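Local coordinates for Fe(2+) transporter FeoB (Escherichia coli, PDB 3I8S), which transports ferrous iron across the inner membrane in a GTP-driven uptake system, its cytosolic domain binding and slowly hydrolysing GTP, at residues Y177-P180 with L181-E184; E184-S187 with L188-V191; D227-L230 with A231-R234. All coordinates share one frame; numbering follows the deposited sequence. Where two conformers were deposited one is given.

All three contacts lie in the helical part of the FeoB cytosolic domain, away from the nucleotide-binding residues. Contacts 1 and 2 follow each other along helix 179-191 and share Glu184. Their centres are about 10 Å apart. Contact 3 lies on helix 226-236, with its centre about 12 Å from that of contact 1 and about 13 Å from that of contact 2. Glu184 joins the two helices. Its OE2 forms a salt bridge of 2.9 Å with Arg232 NE, and its OE1 packs on Ala229 CB at 3.5 Å. Glu184 CG also meets Leu233 CG at 3.7 Å, so one residue gives both a charged and an apolar contact.

Contact 1 of 3, residues Y177-P180 with L181-E184; sequences YAQP and LLNE
Gln179 and Asn183 join their side-chain amides one helical turn apart. Gln179 NE2 donates to Asn183 OD1 at 3.0 Å, with a fairly straight N-H...O angle of 166°. The acceptor lies close to the amide plane of Gln179. On the Asn183 side, the donor sits above the carbonyl plane. The two amide planes are turned 44° apart. Gln179 reaches its partner because CG is anti to the backbone N (chi1 -167°) and the chain then bends at chi2. This fold also lays NE2 beside Leu182 CB at 3.7 Å. The backbone repeats the same pairing, as Asn183 N donates to Gln179 O at 2.9 Å.

Leu182 reaches back toward Tyr177, the residue before the cap. Leu182 CD2 meets Tyr177 CB at 3.9 Å and comes obliquely to Tyr177 CD1. Leu182 CD1 lies 3.9 Å from Tyr177 O. Leu181 CD1 touches Ala178 CB at 4.0 Å. Ala178 is the N-cap residue, and its carbonyl oxygen receives weak bonds from the N atoms of both Leu181 and Leu182. Glu184 N donates to Pro180 O at 2.9 Å, the next full-strength bond after Asn183 N to Gln179 O.

Further out, Tyr177 OH is bonded to Arg248 and Glu110, which fix the far end of the ring. Tyr177 and Leu181 also pack on helices 198-210 and 240-259. The carboxylate of Glu184 is bound by Arg232 of helix 226-236. Pro180 stands in the first turn, where its lack of an N-H costs no helical bond. The contact is a helix N-terminus: an N-cap, a first-turn proline and an i to i+4 amide pair, opening helix 179-191 of the FeoB helical domain.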
ATOM      1  N   TYR A 177      -5.829   3.680 -16.158  1.00 26.75           N
ATOM      2  CA  TYR A 177      -5.068   4.769 -16.742  1.00 26.46           C
ATOM      3  C   TYR A 177      -5.253   4.864 -18.242  1.00 25.97           C
ATOM      4  O   TYR A 177      -5.400   3.837 -18.927  1.00 24.48           O
ATOM      5  CB  TYR A 177      -3.578   4.580 -16.483  1.00 26.87           C
ATOM      6  CG  TYR A 177      -3.178   4.534 -15.040  1.00 27.13           C
ATOM      7  CD1 TYR A 177      -2.863   3.330 -14.418  1.00 28.35           C
ATOM      8  CD2 TYR A 177      -3.141   5.699 -14.275  1.00 25.84           C
ATOM      9  CE1 TYR A 177      -2.469   3.314 -13.076  1.00 27.88           C
ATOM     10  CE2 TYR A 177      -2.750   5.688 -12.957  1.00 28.71           C
ATOM     11  CZ  TYR A 177      -2.413   4.479 -12.368  1.00 28.47           C
ATOM     12  OH  TYR A 177      -2.031   4.502 -11.073  1.00 28.95           O
ATOM     13  N   ALA A 178      -5.208   6.103 -18.746  1.00 26.29           N
ATOM     14  CA  ALA A 178      -5.242   6.389 -20.200  1.00 26.18           C
ATOM     15  C   ALA A 178      -4.118   5.624 -20.906  1.00 26.36           C
ATOM     16  O   ALA A 178      -2.997   5.534 -20.357  1.00 26.26           O
ATOM     17  CB  ALA A 178      -5.140   7.909 -20.469  1.00 26.75           C
ATOM     18  N   GLN A 179      -4.414   5.030 -22.063  1.00 26.22           N
ATOM     19  CA  GLN A 179      -3.430   4.134 -22.737  1.00 26.62           C
ATOM     20  C   GLN A 179      -2.072   4.821 -23.028  1.00 25.75           C
ATOM     21  O   GLN A 179      -1.023   4.182 -22.908  1.00 24.83           O
ATOM     22  CB  GLN A 179      -3.984   3.523 -24.014  1.00 27.53           C
ATOM     23  CG  GLN A 179      -3.128   2.350 -24.562  1.00 28.17           C
ATOM     24  CD  GLN A 179      -3.067   1.171 -23.607  1.00 32.82           C
ATOM     25  OE1 GLN A 179      -4.103   0.681 -23.166  1.00 35.39           O
ATOM     26  NE2 GLN A 179      -1.847   0.725 -23.255  1.00 34.46           N
ATOM     27  N   PRO A 180      -2.073   6.106 -23.413  1.00 24.58           N
ATOM     28  CA  PRO A 180      -0.727   6.677 -23.635  1.00 24.94           C
ATOM     29  C   PRO A 180       0.145   6.654 -22.363  1.00 24.68           C
ATOM     30  O   PRO A 180       1.354   6.413 -22.453  1.00 23.80           O
ATOM     31  CB  PRO A 180      -1.034   8.110 -24.115  1.00 24.19           C
ATOM     32  CG  PRO A 180      -2.386   8.049 -24.644  1.00 25.07           C
ATOM     33  CD  PRO A 180      -3.110   7.090 -23.739  1.00 25.60           C
ATOM     34  N   LEU A 181      -0.454   6.873 -21.179  1.00 24.14           N
ATOM     35  CA  LEU A 181       0.285   6.835 -19.925  1.00 24.34           C
ATOM     36  C   LEU A 181       0.905   5.455 -19.733  1.00 24.46           C
ATOM     37  O   LEU A 181       2.082   5.347 -19.378  1.00 24.25           O
ATOM     38  CB  LEU A 181      -0.603   7.200 -18.729  1.00 24.26           C
ATOM     39  CG  LEU A 181      -1.194   8.631 -18.745  1.00 25.80           C
ATOM     40  CD1 LEU A 181      -2.331   8.845 -17.710  1.00 26.56           C
ATOM     41  CD2 LEU A 181      -0.079   9.667 -18.553  1.00 26.91           C
ATOM     42  N   LEU A 182       0.099   4.417 -19.971  1.00 25.19           N
ATOM     43  CA  LEU A 182       0.563   3.040 -19.820  1.00 24.64           C
ATOM     44  C   LEU A 182       1.679   2.737 -20.813  1.00 24.19           C
ATOM     45  O   LEU A 182       2.668   2.108 -20.426  1.00 24.01           O
ATOM     46  CB  LEU A 182      -0.576   2.066 -20.022  1.00 25.86           C
ATOM     47  CG  LEU A 182      -1.666   2.075 -18.946  1.00 26.87           C
ATOM     48  CD1 LEU A 182      -2.715   1.083 -19.411  1.00 29.76           C
ATOM     49  CD2 LEU A 182      -1.128   1.732 -17.541  1.00 29.76           C
ATOM     50  N   ASN A 183       1.506   3.177 -22.059  1.00 22.77           N
ATOM     51  CA  ASN A 183       2.514   2.987 -23.131  1.00 23.65           C
ATOM     52  C   ASN A 183       3.858   3.587 -22.752  1.00 23.39           C
ATOM     53  O   ASN A 183       4.918   2.921 -22.871  1.00 22.95           O
ATOM     54  CB  ASN A 183       2.060   3.598 -24.453  1.00 23.95           C
ATOM     55  CG  ASN A 183       0.953   2.802 -25.141  1.00 24.43           C
ATOM     56  OD1 ASN A 183       0.623   1.676 -24.756  1.00 25.18           O
ATOM     57  ND2 ASN A 183       0.369   3.398 -26.156  1.00 29.27           N
ATOM     58  N   GLU A 184       3.838   4.840 -22.314  1.00 23.69           N
ATOM     59  CA  GLU A 184       5.099   5.528 -21.893  1.00 23.68           C
ATOM     60  C   GLU A 184       5.724   4.918 -20.649  1.00 23.48           C
ATOM     61  O   GLU A 184       6.964   4.779 -20.572  1.00 21.45           O
ATOM     62  CB  GLU A 184       4.861   7.024 -21.675  1.00 24.58           C
ATOM     63  CG  GLU A 184       4.394   7.764 -22.950  1.00 23.57           C
ATOM     64  CD  GLU A 184       5.473   7.902 -24.037  1.00 26.09           C
ATOM     65  OE1 GLU A 184       6.660   7.564 -23.822  1.00 25.12           O
ATOM     66  OE2 GLU A 184       5.122   8.343 -25.115  1.00 26.25           O
TER

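Contact 2 of 3, residues E184-S187 with L188-V191; sequences EADS and LAKV
The C-terminal half of helix 179-191, in the helical domain of FeoB, carries this contact between side chains one turn apart. Lys190 lies back along the helix over Asp186 and Ser187. Its CG sits 3.0 Å from Asp186 O, and its CE comes to 3.4 Å from Asp186 OD1. The ammonium group passes on toward Ser187, where NZ makes a weak hydrogen bond to OG at 3.4 Å. With chi1 near -60° and a mild bend at chi3 (-145°), the chain ends beside Ser187. Lys190 NZ stays 4.5 Å from Asp186 OD1, beyond a salt bridge, though the opposite charges are probably still mutually favourable.

The strongest partner of Asp186 lies elsewhere. Its OD2 forms a salt bridge with Arg202 of helix 198-210. CG of Asp186 is anti to the backbone N (chi1 -174°), and this brings the carboxylate toward the next turn, where OD1 meets the lysine methylene. Ser187 OG also has a second partner, the carbonyl oxygen of Asn183 one turn earlier. The serine hydroxyl thus sits between a backbone oxygen and the lysine tip.

On the buried side, side-chain carbons lie against carbonyl oxygens of the preceding turn. Leu188 CG leans on Glu184 O at 3.4 Å, and Ala189 CB rests near Asp186 O at 3.3 Å. Backbone bonds run from Leu188 N to Glu184 O and from Ala189 N to Ala185 O. The next, from Lys190 N to Asp186 O, measures 2.9 Å. Ala185 and Ala189 face helix 198-210, while Leu188 packs on Leu226. Small alanines thus meet the neighbouring helix, while Asp186, Ser187 and Lys190 show the i to i+3 and i to i+4 side-chain pairing of an alpha-helix.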
ATOM      1  N   GLU A 184       3.838   4.840 -22.314  1.00 23.69           N
ATOM      2  CA  GLU A 184       5.099   5.528 -21.893  1.00 23.68           C
ATOM      3  C   GLU A 184       5.724   4.918 -20.649  1.00 23.48           C
ATOM      4  O   GLU A 184       6.964   4.779 -20.572  1.00 21.45           O
ATOM      5  CB  GLU A 184       4.861   7.024 -21.675  1.00 24.58           C
ATOM      6  CG  GLU A 184       4.394   7.764 -22.950  1.00 23.57           C
ATOM      7  CD  GLU A 184       5.473   7.902 -24.037  1.00 26.09           C
ATOM      8  OE1 GLU A 184       6.660   7.564 -23.822  1.00 25.12           O
ATOM      9  OE2 GLU A 184       5.122   8.343 -25.115  1.00 26.25           O
ATOM     10  N   ALA A 185       4.887   4.565 -19.665  1.00 22.84           N
ATOM     11  CA  ALA A 185       5.368   3.931 -18.442  1.00 23.22           C
ATOM     12  C   ALA A 185       6.052   2.621 -18.789  1.00 23.17           C
ATOM     13  O   ALA A 185       7.123   2.339 -18.278  1.00 23.34           O
ATOM     14  CB  ALA A 185       4.225   3.701 -17.433  1.00 23.86           C
ATOM     15  N   ASP A 186       5.463   1.855 -19.698  1.00 24.69           N
ATOM     16  CA  ASP A 186       6.035   0.591 -20.106  1.00 24.98           C
ATOM     17  C   ASP A 186       7.346   0.780 -20.878  1.00 25.28           C
ATOM     18  O   ASP A 186       8.312   0.046 -20.666  1.00 24.33           O
ATOM     19  CB  ASP A 186       5.048  -0.221 -20.936  1.00 26.49           C
ATOM     20  CG  ASP A 186       5.568  -1.617 -21.243  1.00 28.29           C
ATOM     21  OD1 ASP A 186       5.577  -1.987 -22.444  1.00 33.71           O
ATOM     22  OD2 ASP A 186       5.992  -2.331 -20.282  1.00 34.30           O
ATOM     23  N   SER A 187       7.406   1.769 -21.756  1.00 24.92           N
ATOM     24  CA  SER A 187       8.688   2.074 -22.419  1.00 24.19           C
ATOM     25  C   SER A 187       9.786   2.470 -21.428  1.00 23.61           C
ATOM     26  O   SER A 187      10.939   2.119 -21.622  1.00 23.26           O
ATOM     27  CB  SER A 187       8.529   3.145 -23.473  1.00 24.08           C
ATOM     28  OG  SER A 187       7.720   2.631 -24.499  1.00 27.65           O
ATOM     29  N   LEU A 188       9.451   3.209 -20.374  1.00 22.29           N
ATOM     30  CA  LEU A 188      10.445   3.489 -19.355  1.00 21.77           C
ATOM     31  C   LEU A 188      10.820   2.209 -18.646  1.00 21.59           C
ATOM     32  O   LEU A 188      12.008   1.931 -18.490  1.00 21.01           O
ATOM     33  CB  LEU A 188       9.962   4.548 -18.361  1.00 21.32           C
ATOM     34  CG  LEU A 188       9.689   5.931 -18.950  1.00 21.69           C
ATOM     35  CD1 LEU A 188       9.033   6.870 -17.897  1.00 23.69           C
ATOM     36  CD2 LEU A 188      10.941   6.578 -19.575  1.00 24.50           C
ATOM     37  N   ALA A 189       9.810   1.414 -18.268  1.00 21.00           N
ATOM     38  CA  ALA A 189      10.011   0.153 -17.568  1.00 21.47           C
ATOM     39  C   ALA A 189      11.020  -0.750 -18.290  1.00 21.57           C
ATOM     40  O   ALA A 189      11.843  -1.394 -17.654  1.00 21.24           O
ATOM     41  CB  ALA A 189       8.689  -0.599 -17.425  1.00 20.36           C
ATOM     42  N   LYS A 190      10.923  -0.796 -19.614  1.00 22.70           N
ATOM     43  CA  LYS A 190      11.778  -1.670 -20.438  1.00 24.36           C
ATOM     44  C   LYS A 190      13.271  -1.401 -20.264  1.00 23.74           C
ATOM     45  O   LYS A 190      14.093  -2.328 -20.384  1.00 25.09           O
ATOM     46  CB  LYS A 190      11.444  -1.504 -21.913  1.00 25.08           C
ATOM     47  CG  LYS A 190      10.020  -1.847 -22.303  1.00 29.15           C
ATOM     48  CD  LYS A 190       9.820  -1.682 -23.819  1.00 28.85           C
ATOM     49  CE  LYS A 190       8.415  -1.180 -24.210  1.00 32.00           C
ATOM     50  NZ  LYS A 190       8.457  -0.521 -25.594  1.00 34.35           N
ATOM     51  N   VAL A 191      13.591  -0.135 -20.006  0.50 23.30           N
ATOM     52  CA  VAL A 191      14.963   0.364 -19.856  0.50 23.67           C
ATOM     53  C   VAL A 191      15.559   0.199 -18.449  0.50 23.43           C
ATOM     54  O   VAL A 191      16.770   0.236 -18.281  0.50 22.76           O
ATOM     55  CB  VAL A 191      14.985   1.873 -20.215  0.50 23.34           C
ATOM     56  CG1 VAL A 191      16.247   2.537 -19.737  0.50 23.77           C
ATOM     57  CG2 VAL A 191      14.764   2.050 -21.717  0.50 23.87           C
TER

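Contact 3 of 3, residues D227-L230 with A231-R234; sequences DAAL and ARLR
With CG anti to the carbonyl carbon, beside the backbone N, and a bend at chi3 (-73°), Arg232 folds its guanidinium back over Ala228 and Ala229. One face covers Ala228 O and Ala229 CA, both 3.5 Å from the plane and offset toward its rim. At the same end, NH1 meets Ala228 CB at 3.7 Å. Ala228 O is not hydrogen-bonded to NH1, because the angle is poor. It instead accepts the backbone bond from Arg232 N at 3.2 Å, which is nearly straight at 172°.

Arg234 starts with the same first torsion but stays extended from CG to NE, beside Leu230. Its aliphatic part runs along the carbonyl of that residue, with Arg234 CG 3.2 Å from Leu230 O. The guanidinium then lies with one face over Leu230 CB, which is offset toward the rim. Arg234 NH1 is the guanidinium nitrogen nearest Leu230 CB, at 4.0 Å. Leu230 O also receives Arg234 N at 2.9 Å.

Between the two arginines in sequence, Leu233 takes the inward side. Its CG lies 3.5 Å from Ala229 O, which accepts the bond from Leu233 N. Leu233 and Ala229 both pack on Glu184 and Leu209, residues of helices 179-191 and 198-210. The salt bridge from Arg232 NE to Glu184 OE2 holds the guanidinium, and its face rests on Ala228 and Ala229. Regular i to i+4 bonding, an inward Ala229-Leu233 ridge and flanking arginines make this an amphipathic helix of the FeoB helical bundle.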
ATOM      1  N   ASP A 227      12.165  13.053 -20.050  1.00 23.37           N
ATOM      2  CA  ASP A 227      11.785  14.313 -20.717  1.00 24.14           C
ATOM      3  C   ASP A 227      11.116  14.101 -22.087  1.00 23.82           C
ATOM      4  O   ASP A 227      10.129  14.773 -22.419  1.00 22.90           O
ATOM      5  CB  ASP A 227      13.001  15.256 -20.868  1.00 24.80           C
ATOM      6  CG  ASP A 227      13.439  15.858 -19.531  1.00 27.27           C
ATOM      7  OD1 ASP A 227      12.765  15.563 -18.506  1.00 32.37           O
ATOM      8  OD2 ASP A 227      14.441  16.631 -19.511  1.00 29.94           O
ATOM      9  N   ALA A 228      11.661  13.169 -22.871  1.00 23.48           N
ATOM     10  CA  ALA A 228      11.101  12.854 -24.174  1.00 23.07           C
ATOM     11  C   ALA A 228       9.729  12.251 -24.007  1.00 22.31           C
ATOM     12  O   ALA A 228       8.800  12.611 -24.754  1.00 23.02           O
ATOM     13  CB  ALA A 228      12.010  11.922 -24.949  1.00 23.12           C
ATOM     14  N   ALA A 229       9.572  11.389 -22.992  1.00 21.51           N
ATOM     15  CA  ALA A 229       8.271  10.776 -22.712  1.00 21.71           C
ATOM     16  C   ALA A 229       7.235  11.839 -22.317  1.00 21.08           C
ATOM     17  O   ALA A 229       6.121  11.836 -22.832  1.00 19.48           O
ATOM     18  CB  ALA A 229       8.378   9.722 -21.607  1.00 20.98           C
ATOM     19  N   LEU A 230       7.616  12.753 -21.423  1.00 21.23           N
ATOM     20  CA  LEU A 230       6.684  13.807 -21.017  1.00 22.12           C
ATOM     21  C   LEU A 230       6.278  14.733 -22.142  1.00 21.35           C
ATOM     22  O   LEU A 230       5.133  15.172 -22.176  1.00 21.86           O
ATOM     23  CB  LEU A 230       7.205  14.628 -19.847  1.00 22.14           C
ATOM     24  CG  LEU A 230       7.141  13.879 -18.528  1.00 24.44           C
ATOM     25  CD1 LEU A 230       8.104  14.572 -17.537  1.00 27.55           C
ATOM     26  CD2 LEU A 230       5.669  13.835 -17.996  1.00 26.52           C
ATOM     27  N   ALA A 231       7.190  15.005 -23.066  1.00 21.71           N
ATOM     28  CA  ALA A 231       6.920  15.854 -24.222  1.00 21.91           C
ATOM     29  C   ALA A 231       5.841  15.253 -25.108  1.00 21.92           C
ATOM     30  O   ALA A 231       4.863  15.923 -25.467  1.00 21.00           O
ATOM     31  CB  ALA A 231       8.191  16.085 -25.024  1.00 22.60           C
ATOM     32  N   ARG A 232       5.994  13.971 -25.418  1.00 21.55           N
ATOM     33  CA  ARG A 232       4.976  13.240 -26.144  1.00 22.52           C
ATOM     34  C   ARG A 232       3.611  13.308 -25.431  1.00 21.56           C
ATOM     35  O   ARG A 232       2.567  13.601 -26.054  1.00 22.23           O
ATOM     36  CB  ARG A 232       5.413  11.794 -26.336  1.00 22.24           C
ATOM     37  CG  ARG A 232       6.589  11.656 -27.275  1.00 24.20           C
ATOM     38  CD  ARG A 232       6.785  10.223 -27.742  1.00 24.25           C
ATOM     39  NE  ARG A 232       7.326   9.384 -26.672  1.00 24.34           N
ATOM     40  CZ  ARG A 232       8.618   9.317 -26.340  1.00 26.06           C
ATOM     41  NH1 ARG A 232       9.545  10.028 -26.972  1.00 24.79           N
ATOM     42  NH2 ARG A 232       8.999   8.537 -25.353  1.00 25.25           N
ATOM     43  N   LEU A 233       3.607  13.022 -24.134  1.00 21.21           N
ATOM     44  CA  LEU A 233       2.340  12.984 -23.374  1.00 21.38           C
ATOM     45  C   LEU A 233       1.652  14.349 -23.334  1.00 20.88           C
ATOM     46  O   LEU A 233       0.438  14.451 -23.444  1.00 19.71           O
ATOM     47  CB  LEU A 233       2.580  12.482 -21.971  1.00 21.42           C
ATOM     48  CG  LEU A 233       2.805  10.964 -21.930  1.00 22.48           C
ATOM     49  CD1 LEU A 233       3.372  10.531 -20.579  1.00 23.68           C
ATOM     50  CD2 LEU A 233       1.528  10.225 -22.212  1.00 21.45           C
ATOM     51  N   ARG A 234       2.450  15.404 -23.192  1.00 19.75           N
ATOM     52  CA  ARG A 234       1.919  16.757 -23.187  1.00 21.15           C
ATOM     53  C   ARG A 234       1.293  17.148 -24.521  1.00 20.03           C
ATOM     54  O   ARG A 234       0.326  17.906 -24.570  1.00 20.09           O
ATOM     55  CB  ARG A 234       2.994  17.741 -22.722  1.00 20.40           C
ATOM     56  CG  ARG A 234       3.201  17.594 -21.230  1.00 22.58           C
ATOM     57  CD  ARG A 234       4.417  18.309 -20.670  1.00 24.48           C
ATOM     58  NE  ARG A 234       4.457  18.075 -19.203  1.00 28.21           N
ATOM     59  CZ  ARG A 234       5.545  18.187 -18.438  1.00 30.02           C
ATOM     60  NH1 ARG A 234       6.728  18.452 -18.976  1.00 30.85           N
ATOM     61  NH2 ARG A 234       5.452  17.971 -17.130  1.00 31.91           N
TER